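Local structure of periplasmic binding protein (Agrobacterium tumefaciens str. B6, 5L9G) at residues N245-G250 / A317-V322; S285-P290 / M306-S311; G161-A166 / K188-K193; A126-T131 / E219-I224. The protein binds the opine mannopine in the periplasm and probably hands it to an ABC transporter for uptake into the cell. All coordinates share one frame; numbering follows the deposited sequence.

Interaction 1 (N245-G250 / A317-V322)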
loop_
_atom_site.group_PDB
_atom_site.type_symbol
_atom_site.label_atom_id
_atom_site.label_comp_id
_atom_site.label_asym_id
_atom_site.label_seq_id
_atom_site.Cartn_x
_atom_site.Cartn_y
_atom_site.Cartn_z
ATOM N N ASN A 245 -14.552 5.758 3.722
ATOM C CA ASN A 245 -14.856 5.767 5.164
ATOM C C ASN A 245 -14.091 4.643 5.868
ATOM O O ASN A 245 -14.140 3.498 5.405
ATOM C CB ASN A 245 -16.358 5.608 5.427
ATOM C CG ASN A 245 -16.698 5.883 6.871
ATOM O OD1 ASN A 245 -16.447 6.981 7.391
ATOM N ND2 ASN A 245 -17.151 4.857 7.582
ATOM N N ASP A 246 -13.347 4.980 6.936
ATOM C CA ASP A 246 -12.510 4.028 7.702
ATOM C C ASP A 246 -11.323 3.480 6.910
ATOM O O ASP A 246 -10.710 2.485 7.322
ATOM C CB ASP A 246 -13.343 2.865 8.288
ATOM C CG ASP A 246 -14.109 3.194 9.538
ATOM O OD1 ASP A 246 -13.806 4.247 10.170
ATOM O OD2 ASP A 246 -14.988 2.391 9.914
ATOM N N ALA A 247 -10.984 4.106 5.766
ATOM C CA ALA A 247 -9.830 3.628 5.011
ATOM C C ALA A 247 -8.523 4.120 5.675
ATOM O O ALA A 247 -8.513 5.119 6.403
ATOM C CB ALA A 247 -9.901 4.099 3.562
ATOM N N GLN A 248 -7.431 3.406 5.430
ATOM C CA GLN A 248 -6.123 3.788 5.941
ATOM C C GLN A 248 -5.380 4.499 4.813
ATOM O O GLN A 248 -5.249 3.951 3.713
ATOM C CB GLN A 248 -5.330 2.556 6.394
ATOM C CG GLN A 248 -3.940 2.902 6.950
ATOM C CD GLN A 248 -3.197 1.655 7.332
ATOM O OE1 GLN A 248 -3.190 1.280 8.483
ATOM N NE2 GLN A 248 -2.695 0.900 6.400
ATOM N N LEU A 249 -4.892 5.719 5.097
ATOM C CA LEU A 249 -4.126 6.515 4.131
ATOM C C LEU A 249 -2.676 6.060 4.229
ATOM O O LEU A 249 -2.027 6.244 5.267
ATOM C CB LEU A 249 -4.302 8.025 4.448
ATOM C CG LEU A 249 -3.484 9.042 3.625
ATOM C CD1 LEU A 249 -3.759 8.909 2.146
ATOM C CD2 LEU A 249 -3.796 10.467 4.077
ATOM N N GLY A 250 -2.219 5.385 3.182
ATOM C CA GLY A 250 -0.868 4.844 3.129
ATOM C C GLY A 250 0.062 5.665 2.278
ATOM O O GLY A 250 -0.375 6.556 1.540
ATOM N N ALA A 317 -10.530 13.353 5.244
ATOM C CA ALA A 317 -11.437 13.625 6.364
ATOM C C ALA A 317 -12.072 12.372 6.981
ATOM O O ALA A 317 -12.382 12.387 8.171
ATOM C CB ALA A 317 -12.521 14.604 5.943
ATOM N N VAL A 318 -12.238 11.286 6.189
ATOM C CA VAL A 318 -12.878 10.055 6.674
ATOM C C VAL A 318 -11.888 8.898 6.829
ATOM O O VAL A 318 -12.297 7.760 7.094
ATOM C CB VAL A 318 -14.113 9.655 5.828
ATOM C CG1 VAL A 318 -15.203 10.725 5.946
ATOM C CG2 VAL A 318 -13.738 9.378 4.362
ATOM N N GLN A 319 -10.584 9.215 6.713
ATOM C CA GLN A 319 -9.506 8.245 6.828
ATOM C C GLN A 319 -8.645 8.540 8.055
ATOM O O GLN A 319 -8.854 9.521 8.771
ATOM C CB GLN A 319 -8.609 8.294 5.553
ATOM C CG GLN A 319 -9.303 7.796 4.292
ATOM C CD GLN A 319 -8.356 7.806 3.129
ATOM O OE1 GLN A 319 -7.545 6.887 2.959
ATOM N NE2 GLN A 319 -8.379 8.893 2.357
ATOM N N TYR A 320 -7.682 7.671 8.307
ATOM C CA TYR A 320 -6.668 7.891 9.333
ATOM C C TYR A 320 -5.358 7.465 8.642
ATOM O O TYR A 320 -5.395 6.589 7.774
ATOM C CB TYR A 320 -6.955 7.078 10.619
ATOM C CG TYR A 320 -6.719 5.602 10.421
ATOM C CD1 TYR A 320 -7.635 4.818 9.725
ATOM C CD2 TYR A 320 -5.524 5.009 10.820
ATOM C CE1 TYR A 320 -7.383 3.478 9.458
ATOM C CE2 TYR A 320 -5.247 3.679 10.529
ATOM C CZ TYR A 320 -6.194 2.911 9.874
ATOM O OH TYR A 320 -5.934 1.600 9.584
ATOM N N SER A 321 -4.228 8.093 8.997
ATOM C CA SER A 321 -2.938 7.760 8.379
ATOM C C SER A 321 -2.278 6.557 9.028
ATOM O O SER A 321 -2.352 6.398 10.253
ATOM C CB SER A 321 -1.988 8.948 8.425
ATOM O OG SER A 321 -2.368 9.959 7.508
ATOM N N VAL A 322 -1.585 5.726 8.218
ATOM C CA VAL A 322 -0.800 4.605 8.770
ATOM C C VAL A 322 0.255 5.210 9.723
ATOM O O VAL A 322 0.744 6.313 9.462
ATOM C CB VAL A 322 -0.159 3.727 7.641
ATOM C CG1 VAL A 322 0.844 4.518 6.799
ATOM C CG2 VAL A 322 0.483 2.450 8.190
#

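Interaction 2 (S285-P290 / M306-S311). With MO0 (mannopine), chain C.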
loop_
_atom_site.group_PDB
_atom_site.type_symbol
_atom_site.label_atom_id
_atom_site.label_comp_id
_atom_site.label_asym_id
_atom_site.label_seq_id
_atom_site.Cartn_x
_atom_site.Cartn_y
_atom_site.Cartn_z
ATOM N N SER A 285 -3.877 6.933 -15.636
ATOM C CA SER A 285 -4.944 5.936 -15.788
ATOM C C SER A 285 -5.219 5.262 -14.447
ATOM O O SER A 285 -6.394 5.087 -14.080
ATOM C CB SER A 285 -4.592 4.917 -16.871
ATOM O OG SER A 285 -3.287 4.396 -16.674
ATOM N N PHE A 286 -4.144 4.911 -13.705
ATOM C CA PHE A 286 -4.238 4.223 -12.410
ATOM C C PHE A 286 -4.612 5.185 -11.278
ATOM O O PHE A 286 -4.031 6.257 -11.177
ATOM C CB PHE A 286 -2.938 3.457 -12.118
ATOM C CG PHE A 286 -3.014 2.505 -10.944
ATOM C CD1 PHE A 286 -3.578 1.237 -11.086
ATOM C CD2 PHE A 286 -2.503 2.865 -9.701
ATOM C CE1 PHE A 286 -3.634 0.351 -9.993
ATOM C CE2 PHE A 286 -2.560 1.978 -8.614
ATOM C CZ PHE A 286 -3.125 0.732 -8.768
ATOM N N ALA A 287 -5.581 4.797 -10.437
ATOM C CA ALA A 287 -6.068 5.639 -9.355
ATOM C C ALA A 287 -5.096 5.631 -8.169
ATOM O O ALA A 287 -5.188 4.796 -7.263
ATOM C CB ALA A 287 -7.469 5.224 -8.923
ATOM N N THR A 288 -4.119 6.541 -8.242
ATOM C CA THR A 288 -3.136 6.774 -7.178
ATOM C C THR A 288 -2.977 8.292 -7.005
ATOM O O THR A 288 -3.605 9.047 -7.750
ATOM C CB THR A 288 -1.827 6.024 -7.450
ATOM O OG1 THR A 288 -1.011 6.148 -6.276
ATOM C CG2 THR A 288 -1.087 6.564 -8.677
ATOM N N ALA A 289 -2.162 8.733 -6.022
ATOM C CA ALA A 289 -1.923 10.150 -5.769
ATOM C C ALA A 289 -0.421 10.381 -5.714
ATOM O O ALA A 289 0.236 9.713 -4.931
ATOM C CB ALA A 289 -2.557 10.566 -4.447
ATOM N N PRO A 290 0.154 11.292 -6.523
ATOM C CA PRO A 290 1.615 11.537 -6.438
ATOM C C PRO A 290 2.021 12.086 -5.071
ATOM O O PRO A 290 1.210 12.760 -4.419
ATOM C CB PRO A 290 1.877 12.556 -7.556
ATOM C CG PRO A 290 0.570 13.227 -7.781
ATOM C CD PRO A 290 -0.487 12.170 -7.523
ATOM N N MET A 306 -9.368 14.227 -8.678
ATOM C CA MET A 306 -9.015 14.361 -7.260
ATOM C C MET A 306 -9.880 13.459 -6.354
ATOM O O MET A 306 -9.359 12.890 -5.397
ATOM C CB MET A 306 -9.112 15.821 -6.807
ATOM C CG MET A 306 -8.080 16.741 -7.451
ATOM S SD MET A 306 -6.449 16.698 -6.652
ATOM C CE MET A 306 -5.708 18.172 -7.349
ATOM N N ALA A 307 -11.176 13.291 -6.682
ATOM C CA ALA A 307 -12.133 12.485 -5.913
ATOM C C ALA A 307 -11.710 11.027 -5.704
ATOM O O ALA A 307 -12.079 10.426 -4.695
ATOM C CB ALA A 307 -13.510 12.546 -6.559
ATOM N N THR A 308 -10.928 10.469 -6.640
ATOM C CA THR A 308 -10.419 9.096 -6.567
ATOM C C THR A 308 -9.095 9.043 -5.777
ATOM O O THR A 308 -8.610 7.950 -5.469
ATOM C CB THR A 308 -10.201 8.545 -7.992
ATOM O OG1 THR A 308 -9.224 9.355 -8.666
ATOM C CG2 THR A 308 -11.493 8.485 -8.807
ATOM N N MET A 309 -8.481 10.217 -5.520
ATOM C CA MET A 309 -7.188 10.309 -4.830
ATOM C C MET A 309 -7.303 10.176 -3.334
ATOM O O MET A 309 -8.075 10.902 -2.688
ATOM C CB MET A 309 -6.421 11.586 -5.216
ATOM C CG MET A 309 -5.990 11.587 -6.655
ATOM S SD MET A 309 -4.968 13.005 -7.041
ATOM C CE MET A 309 -4.524 12.617 -8.702
ATOM N N ALA A 310 -6.492 9.269 -2.777
ATOM C CA ALA A 310 -6.430 8.992 -1.350
ATOM C C ALA A 310 -6.186 10.247 -0.518
ATOM O O ALA A 310 -6.699 10.360 0.601
ATOM C CB ALA A 310 -5.313 8.013 -1.070
ATOM N N SER A 311 -5.376 11.167 -1.062
ATOM C CA SER A 311 -4.949 12.382 -0.376
ATOM C C SER A 311 -5.834 13.608 -0.633
ATOM O O SER A 311 -5.514 14.677 -0.127
ATOM C CB SER A 311 -3.484 12.683 -0.700
ATOM O OG SER A 311 -3.310 12.795 -2.102
HETATM O OAB MO0 C . 6.554 -3.115 1.460
HETATM C CAF MO0 C . 6.321 -4.253 0.676
HETATM C CAG MO0 C . 4.891 -4.353 0.176
HETATM O OAC MO0 C . 4.110 -5.017 1.106
HETATM C CAH MO0 C . 4.300 -3.047 -0.299
HETATM O OAM MO0 C . 5.088 -2.452 -1.263
HETATM C CAI MO0 C . 2.842 -3.114 -0.754
HETATM O OAD MO0 C . 2.698 -3.961 -1.852
HETATM C CAJ MO0 C . 2.254 -1.751 -0.985
HETATM O OAE MO0 C . 2.332 -1.008 0.197
HETATM C CAK MO0 C . 0.827 -1.758 -1.553
HETATM N N MO0 C . 0.777 -0.878 -2.728
HETATM C CA MO0 C . -0.606 -0.635 -3.205
HETATM C C MO0 C . -0.885 -1.467 -4.434
HETATM O O MO0 C . -0.047 -2.318 -4.801
HETATM C CB MO0 C . -0.900 0.825 -3.461
HETATM C CG MO0 C . -0.295 1.328 -4.754
HETATM C CD MO0 C . -0.129 2.807 -4.792
HETATM O OE1 MO0 C . -1.088 3.554 -5.490
HETATM N NE2 MO0 C . 0.814 3.409 -4.254
HETATM O OXT MO0 C . -1.984 -1.369 -5.064
HETATM O O HOH W 1 -7.136 5.533 -5.032
HETATM O O HOH W 2 -6.173 9.000 -8.797
HETATM O O HOH W 3 -0.505 12.927 -2.256
#

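Interaction 3 (G161-A166 / K188-K193)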
loop_
_atom_site.group_PDB
_atom_site.type_symbol
_atom_site.label_atom_id
_atom_site.label_comp_id
_atom_site.label_asym_id
_atom_site.label_seq_id
_atom_site.Cartn_x
_atom_site.Cartn_y
_atom_site.Cartn_z
ATOM N N GLY A 161 -2.775 -2.509 7.883
ATOM C CA GLY A 161 -4.142 -2.098 7.556
ATOM C C GLY A 161 -5.178 -3.084 8.067
ATOM O O GLY A 161 -6.313 -2.692 8.343
ATOM N N MET A 162 -4.792 -4.365 8.238
ATOM C CA MET A 162 -5.689 -5.436 8.712
ATOM C C MET A 162 -5.878 -5.415 10.232
ATOM O O MET A 162 -7.010 -5.569 10.706
ATOM C CB MET A 162 -5.214 -6.819 8.219
ATOM C CG MET A 162 -4.911 -6.867 6.707
ATOM S SD MET A 162 -6.393 -6.549 5.688
ATOM C CE MET A 162 -5.885 -5.119 4.794
ATOM N N ILE A 163 -4.785 -5.222 11.000
ATOM C CA ILE A 163 -4.847 -5.125 12.470
ATOM C C ILE A 163 -5.677 -3.885 12.849
ATOM O O ILE A 163 -6.554 -3.961 13.708
ATOM C CB ILE A 163 -3.425 -5.062 13.116
ATOM C CG1 ILE A 163 -2.510 -6.253 12.674
ATOM C CG2 ILE A 163 -3.492 -4.915 14.649
ATOM C CD1 ILE A 163 -2.947 -7.693 13.075
ATOM N N GLU A 164 -5.388 -2.755 12.186
ATOM C CA GLU A 164 -6.077 -1.480 12.415
ATOM C C GLU A 164 -7.555 -1.584 12.067
ATOM O O GLU A 164 -8.373 -0.970 12.769
ATOM C CB GLU A 164 -5.418 -0.349 11.621
ATOM C CG GLU A 164 -3.963 -0.074 11.975
ATOM C CD GLU A 164 -2.956 -0.768 11.065
ATOM O OE1 GLU A 164 -1.895 -0.168 10.783
ATOM O OE2 GLU A 164 -3.214 -1.919 10.650
ATOM N N ALA A 165 -7.903 -2.371 11.000
ATOM C CA ALA A 165 -9.298 -2.589 10.569
ATOM C C ALA A 165 -10.091 -3.200 11.728
ATOM O O ALA A 165 -11.187 -2.745 12.017
ATOM C CB ALA A 165 -9.347 -3.509 9.345
ATOM N N ALA A 166 -9.501 -4.188 12.421
ATOM C CA ALA A 166 -10.113 -4.847 13.571
ATOM C C ALA A 166 -10.312 -3.862 14.730
ATOM O O ALA A 166 -11.391 -3.866 15.333
ATOM C CB ALA A 166 -9.276 -6.030 14.009
ATOM N N LYS A 188 -4.298 -7.563 21.581
ATOM C CA LYS A 188 -4.916 -8.880 21.730
ATOM C C LYS A 188 -6.389 -8.873 21.312
ATOM O O LYS A 188 -6.843 -9.828 20.681
ATOM C CB LYS A 188 -4.753 -9.404 23.167
ATOM C CG LYS A 188 -3.360 -9.969 23.438
ATOM C CD LYS A 188 -3.272 -10.643 24.801
ATOM C CE LYS A 188 -2.008 -11.471 24.913
ATOM N NZ LYS A 188 -2.019 -12.352 26.111
ATOM N N ALA A 189 -7.130 -7.796 21.661
ATOM C CA ALA A 189 -8.549 -7.660 21.319
ATOM C C ALA A 189 -8.720 -7.559 19.786
ATOM O O ALA A 189 -9.673 -8.109 19.230
ATOM C CB ALA A 189 -9.131 -6.428 21.989
ATOM N N ALA A 190 -7.788 -6.863 19.112
ATOM C CA ALA A 190 -7.803 -6.676 17.661
ATOM C C ALA A 190 -7.608 -8.033 16.962
ATOM O O ALA A 190 -8.349 -8.361 16.036
ATOM C CB ALA A 190 -6.721 -5.686 17.251
ATOM N N ILE A 191 -6.681 -8.863 17.480
ATOM C CA ILE A 191 -6.428 -10.214 16.963
ATOM C C ILE A 191 -7.638 -11.124 17.231
ATOM O O ILE A 191 -8.018 -11.896 16.344
ATOM C CB ILE A 191 -5.066 -10.755 17.492
ATOM C CG1 ILE A 191 -3.894 -10.118 16.704
ATOM C CG2 ILE A 191 -4.972 -12.301 17.508
ATOM C CD1 ILE A 191 -3.737 -10.525 15.202
ATOM N N ALA A 192 -8.287 -10.967 18.416
ATOM C CA ALA A 192 -9.493 -11.723 18.777
ATOM C C ALA A 192 -10.644 -11.401 17.803
ATOM O O ALA A 192 -11.387 -12.301 17.405
ATOM C CB ALA A 192 -9.905 -11.413 20.207
ATOM N N LYS A 193 -10.764 -10.123 17.407
ATOM C CA LYS A 193 -11.779 -9.651 16.456
ATOM C C LYS A 193 -11.543 -10.255 15.067
ATOM O O LYS A 193 -12.502 -10.669 14.416
ATOM C CB LYS A 193 -11.806 -8.106 16.411
ATOM C CG LYS A 193 -12.955 -7.502 15.612
ATOM C CD LYS A 193 -14.315 -7.813 16.221
ATOM C CE LYS A 193 -15.453 -7.145 15.492
ATOM N NZ LYS A 193 -16.760 -7.444 16.142
#

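Interaction 4 (A126-T131 / E219-I224)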
loop_
_atom_site.group_PDB
_atom_site.type_symbol
_atom_site.label_atom_id
_atom_site.label_comp_id
_atom_site.label_asym_id
_atom_site.label_seq_id
_atom_site.Cartn_x
_atom_site.Cartn_y
_atom_site.Cartn_z
ATOM N N ALA A 126 -14.465 -2.356 -0.192
ATOM C CA ALA A 126 -15.215 -2.431 -1.455
ATOM C C ALA A 126 -16.208 -3.570 -1.304
ATOM O O ALA A 126 -15.905 -4.561 -0.630
ATOM C CB ALA A 126 -14.279 -2.726 -2.630
ATOM N N TRP A 127 -17.383 -3.441 -1.926
ATOM C CA TRP A 127 -18.382 -4.495 -1.841
ATOM C C TRP A 127 -19.021 -4.784 -3.172
ATOM O O TRP A 127 -19.057 -3.930 -4.075
ATOM C CB TRP A 127 -19.439 -4.193 -0.772
ATOM C CG TRP A 127 -20.439 -3.148 -1.184
ATOM C CD1 TRP A 127 -21.603 -3.345 -1.872
ATOM C CD2 TRP A 127 -20.322 -1.725 -0.986
ATOM N NE1 TRP A 127 -22.236 -2.134 -2.087
ATOM C CE2 TRP A 127 -21.481 -1.129 -1.533
ATOM C CE3 TRP A 127 -19.375 -0.903 -0.345
ATOM C CZ2 TRP A 127 -21.716 0.258 -1.468
ATOM C CZ3 TRP A 127 -19.609 0.467 -0.275
ATOM C CH2 TRP A 127 -20.759 1.038 -0.841
ATOM N N ASN A 128 -19.561 -5.997 -3.265
ATOM C CA ASN A 128 -20.189 -6.519 -4.449
ATOM C C ASN A 128 -21.611 -5.981 -4.530
ATOM O O ASN A 128 -22.448 -6.305 -3.666
ATOM C CB ASN A 128 -20.203 -8.055 -4.336
ATOM C CG ASN A 128 -20.556 -8.755 -5.604
ATOM O OD1 ASN A 128 -21.306 -8.244 -6.445
ATOM N ND2 ASN A 128 -20.002 -9.949 -5.767
ATOM N N LYS A 129 -21.899 -5.179 -5.583
ATOM C CA LYS A 129 -23.256 -4.632 -5.767
ATOM C C LYS A 129 -24.306 -5.697 -6.152
ATOM O O LYS A 129 -25.500 -5.514 -5.894
ATOM C CB LYS A 129 -23.256 -3.454 -6.762
ATOM C CG LYS A 129 -22.471 -2.244 -6.244
ATOM C CD LYS A 129 -22.232 -1.189 -7.337
ATOM C CE LYS A 129 -23.474 -0.449 -7.735
ATOM N NZ LYS A 129 -23.254 0.302 -8.995
ATOM N N LYS A 130 -23.866 -6.836 -6.732
ATOM C CA LYS A 130 -24.795 -7.922 -7.022
ATOM C C LYS A 130 -25.293 -8.491 -5.664
ATOM O O LYS A 130 -26.481 -8.747 -5.500
ATOM C CB LYS A 130 -24.131 -9.023 -7.859
ATOM C CG LYS A 130 -25.108 -10.139 -8.232
ATOM C CD LYS A 130 -24.406 -11.423 -8.653
ATOM C CE LYS A 130 -25.254 -12.655 -8.383
ATOM N NZ LYS A 130 -26.632 -12.534 -8.955
ATOM N N THR A 131 -24.383 -8.581 -4.668
ATOM C CA THR A 131 -24.755 -9.131 -3.361
ATOM C C THR A 131 -25.629 -8.197 -2.514
ATOM O O THR A 131 -26.623 -8.656 -1.966
ATOM C CB THR A 131 -23.486 -9.564 -2.585
ATOM O OG1 THR A 131 -22.639 -10.277 -3.488
ATOM C CG2 THR A 131 -23.824 -10.421 -1.342
ATOM N N GLU A 219 -16.091 -12.972 -7.081
ATOM C CA GLU A 219 -15.793 -14.155 -6.264
ATOM C C GLU A 219 -15.880 -13.908 -4.763
ATOM O O GLU A 219 -15.891 -14.867 -3.984
ATOM C CB GLU A 219 -14.433 -14.761 -6.647
ATOM C CG GLU A 219 -14.523 -15.673 -7.855
ATOM C CD GLU A 219 -13.233 -16.324 -8.332
ATOM O OE1 GLU A 219 -12.277 -16.447 -7.528
ATOM O OE2 GLU A 219 -13.183 -16.710 -9.523
ATOM N N VAL A 220 -15.925 -12.635 -4.360
ATOM C CA VAL A 220 -16.062 -12.208 -2.965
ATOM C C VAL A 220 -17.261 -11.285 -2.854
ATOM O O VAL A 220 -17.660 -10.689 -3.865
ATOM C CB VAL A 220 -14.763 -11.548 -2.397
ATOM C CG1 VAL A 220 -13.594 -12.526 -2.433
ATOM C CG2 VAL A 220 -14.424 -10.243 -3.124
ATOM N N ASP A 221 -17.792 -11.105 -1.630
ATOM C CA ASP A 221 -18.912 -10.182 -1.411
ATOM C C ASP A 221 -18.421 -8.833 -0.940
ATOM O O ASP A 221 -19.035 -7.804 -1.192
ATOM C CB ASP A 221 -19.956 -10.797 -0.474
ATOM C CG ASP A 221 -20.581 -12.036 -1.088
ATOM O OD1 ASP A 221 -20.979 -11.979 -2.276
ATOM O OD2 ASP A 221 -20.600 -13.075 -0.420
ATOM N N MET A 222 -17.300 -8.835 -0.226
ATOM C CA MET A 222 -16.682 -7.594 0.250
ATOM C C MET A 222 -15.208 -7.871 0.452
ATOM O O MET A 222 -14.825 -9.023 0.661
ATOM C CB MET A 222 -17.350 -7.043 1.519
ATOM C CG MET A 222 -17.322 -8.027 2.690
ATOM S SD MET A 222 -18.129 -7.285 4.133
ATOM C CE MET A 222 -19.896 -7.564 3.760
ATOM N N ILE A 223 -14.385 -6.819 0.376
ATOM C CA ILE A 223 -12.923 -6.977 0.432
ATOM C C ILE A 223 -12.298 -5.709 0.962
ATOM O O ILE A 223 -12.773 -4.606 0.671
ATOM C CB ILE A 223 -12.365 -7.332 -1.005
ATOM C CG1 ILE A 223 -10.836 -7.522 -1.039
ATOM C CG2 ILE A 223 -12.793 -6.292 -2.095
ATOM C CD1 ILE A 223 -10.326 -8.114 -2.375
ATOM N N ILE A 224 -11.224 -5.873 1.733
ATOM C CA ILE A 224 -10.388 -4.749 2.117
ATOM C C ILE A 224 -9.157 -4.860 1.225
ATOM O O ILE A 224 -8.394 -5.833 1.323
ATOM C CB ILE A 224 -10.002 -4.686 3.612
ATOM C CG1 ILE A 224 -11.255 -4.595 4.514
ATOM C CG2 ILE A 224 -9.066 -3.468 3.832
ATOM C CD1 ILE A 224 -10.990 -4.941 5.992
#

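Interaction 1 (N245-G250 / A317-V322)
Asp246 N reaches Val318 O at 3.0 Å and opens a run of four backbone hydrogen bonds that tie the two segments side by side. Tyr320 N gives to Ala247 O and Val322 N to Leu249 O. Between them Leu249 N gives to Tyr320 O, nearly straight at 173°. Tyr320 thus uses both its N-H and its carbonyl between Ala247 and Leu249, as in a parallel beta pair. The short strand 320-321 is in this way laid along strand 240-256, a long strand that, with strand 115-128, links the sheets of the two lobes, consistent with the hinge of a periplasmic binding protein. On one face the Tyr320 ring, its CG wedged between backbone N and carbonyl carbon (chi1 71°), reaches alongside the Gln248 chain and meets it obliquely, CB of Gln248 lying 3.6 Å from CZ of Tyr320; Asp246 O lies at the ring edge. On the other face Leu249 CD2 packs 3.8 Å from Ser321 OG. The extended Gln319 lays CG 3.5 Å from Ala247 O, while its amide is satisfied elsewhere: OE1 by Ser122 OG, NE2 by Ala310 O and Asn315 O. The buried Asp246 carboxylate splits its oxygens between a salt bridge to Arg174 and the Met140 N-H, and Asn245 ND2 gives to Lys138 O.

Interaction 2 (S285-P290 / M306-S311)
Ala289 and Met309 form the apolar middle of this contact, with CB of Ala289 4.1 Å from CB of Met309. With CG anti to the carbonyl carbon (chi1 -67°), the extended Met309 chain passes the carbonyl oxygen of Thr288 and brings its terminal CE to 4.2 Å from Pro290 CD. Ala289 CB also meets a polar atom, Ser311 OG, at 3.3 Å.

No direct hydrogen bond joins the segments; three waters do the work instead. One donates to Ala287 O and to Thr308 O. A second donates to Thr288 O and to Thr308 OG1, a hydroxyl that is also bonded to Lys305 O. The third lies 2.8 Å from Ser311 OG and donates to Pro290 O. The carbonyls of Ala287, Thr288 and Pro290 thus each accept from an interface water, Pro290 O from Tyr296 OH as well.

The ligand is met from the other side of 285-290. Thr288 OG1, anti to the backbone N, turns away from 306-311 and donates to the amide oxygen OE1 of mannopine at 2.7 Å. The Phe286 ring points an edge at the same oxygen, with CE2 3.8 Å from OE1 in the ring plane. Ser119, Arg229 and Asp252 are among the further hydrogen-bonding partners of the opine.

In the fold, the short strand 289-290 pairs antiparallel with strand 115-128, while the loop after helix 303-307 lies against it, with Tyr296 of helix 294-299 touching Ala289, Met309 and Ser311.

Interaction 3 (G161-A166 / K188-K193)
The flat groups that meet side chains across Ala166 and Ala190 are peptide units, for no aromatic ring takes part in this contact between the two segments. Ala166 CB meets Ala190 O from the side, 3.2 Å away, and lies farther from the carbonyl carbon. In return Ala190 CB lies 3.9 Å from Ile163 O. The one carboxylate, that of Glu164, is turned from the partner helix: its OE2 accepts from Gly161 N, which comes in from above the carboxylate plane, and its OE1 is bonded to Tyr178 OH and Trp327 NE1.

The axes of helices 162-166 and 188-193 approach to 8.5 Å and cross at 92°, nearly perpendicular, so the meeting surface is small. Small residues make the close approach possible: the methyls of Ala166 CB and Ala190 CB are 4.1 Å apart at the crossing. On one side of it the two isoleucines reach toward each other, CD1 of Ile163 touching CD1 of Ile191 at 3.6 Å. Lys193 contributes only the base of its chain. Its CG, anti to the backbone N (chi1 -172°), lies 4.0 Å from Ala166 O, while the bent remainder leads NZ off to a salt bridge with Glu196.

Leu181 touches both Ile163 and Ala190, helix 324-343 packs on the isoleucines through Trp327, Trp333 and Ala337, and Met162 and Ala165 touch Ile224 of strand 222-226.

Interaction 4 (A126-T131 / E219-I224)
Strands 126-128 and 222-224 run antiparallel, their axes 4.7 Å apart at 163°, with Ala126 and Ile223 as a hydrogen-bonded pair (N to O 2.9 Å in both directions) and Trp127 and Met222 as the non-hydrogen-bonded pair beside it. The next backbone bond is Asn128 N to Asp221 O at 2.8 Å. These are antiparallel neighbours, 115-128 and 222-226, in the mixed sheet; strand 240-256 flanks 115-128, where Trp127 is backbone-bonded with Ala241.

On one face of the sheet Ala126 CB packs 3.9 Å from Ile223 CG2. On the other, Trp127 and Met222 touch at their CB atoms before the indole and thioether lead away, the indole NE1 to Gly133 O. Asn128 carries the junction. With CG anti to its backbone N (chi1 -168°), its amide reaches across the end of the strand pair, and ND2 gives a fairly straight bond of 3.1 Å to Val220 O, which lies close to the amide plane. Its OD1 accepts from Lys130 N, the N-cap bond of helix 129-132. Thr131 OG1 donates to Asp221 OD1 at 2.7 Å, on the anti side and 35° out of the carboxylate plane; OD2 takes Lys152 N.

One amide therefore both caps the helix and ties it to segment 219-224. The Asp221 carboxylate, accepting at both oxygens, is probably stabilised as an anion, and its Thr131 bond ties the first helical turn to the residue leading into strand 222-226.

How the interactions relate
Interactions 1 and 4 are both strand pairings on the continuous sheet, one parallel and one antiparallel, and rest mainly on backbone hydrogen bonds; interaction 4 is mostly buried, interaction 1 only partly so. Interaction 2 reaches the same sheet through strand 115-128 but relies on waters and a few methyl contacts, and it alone of the four hydrogen-bonds mannopine. Interaction 3, a buried helix crossing, is held by van der Waals contact, with no hydrogen bond between its segments. The contacts interlock: Leu249 CD1 of interaction 1 packs near Ala310 of interaction 2, Tyr320 and Gln248 pack against Glu164 of interaction 3, and interaction 3 in turn meets interaction 4 at Ile224, while interactions 2 and 3 do not touch.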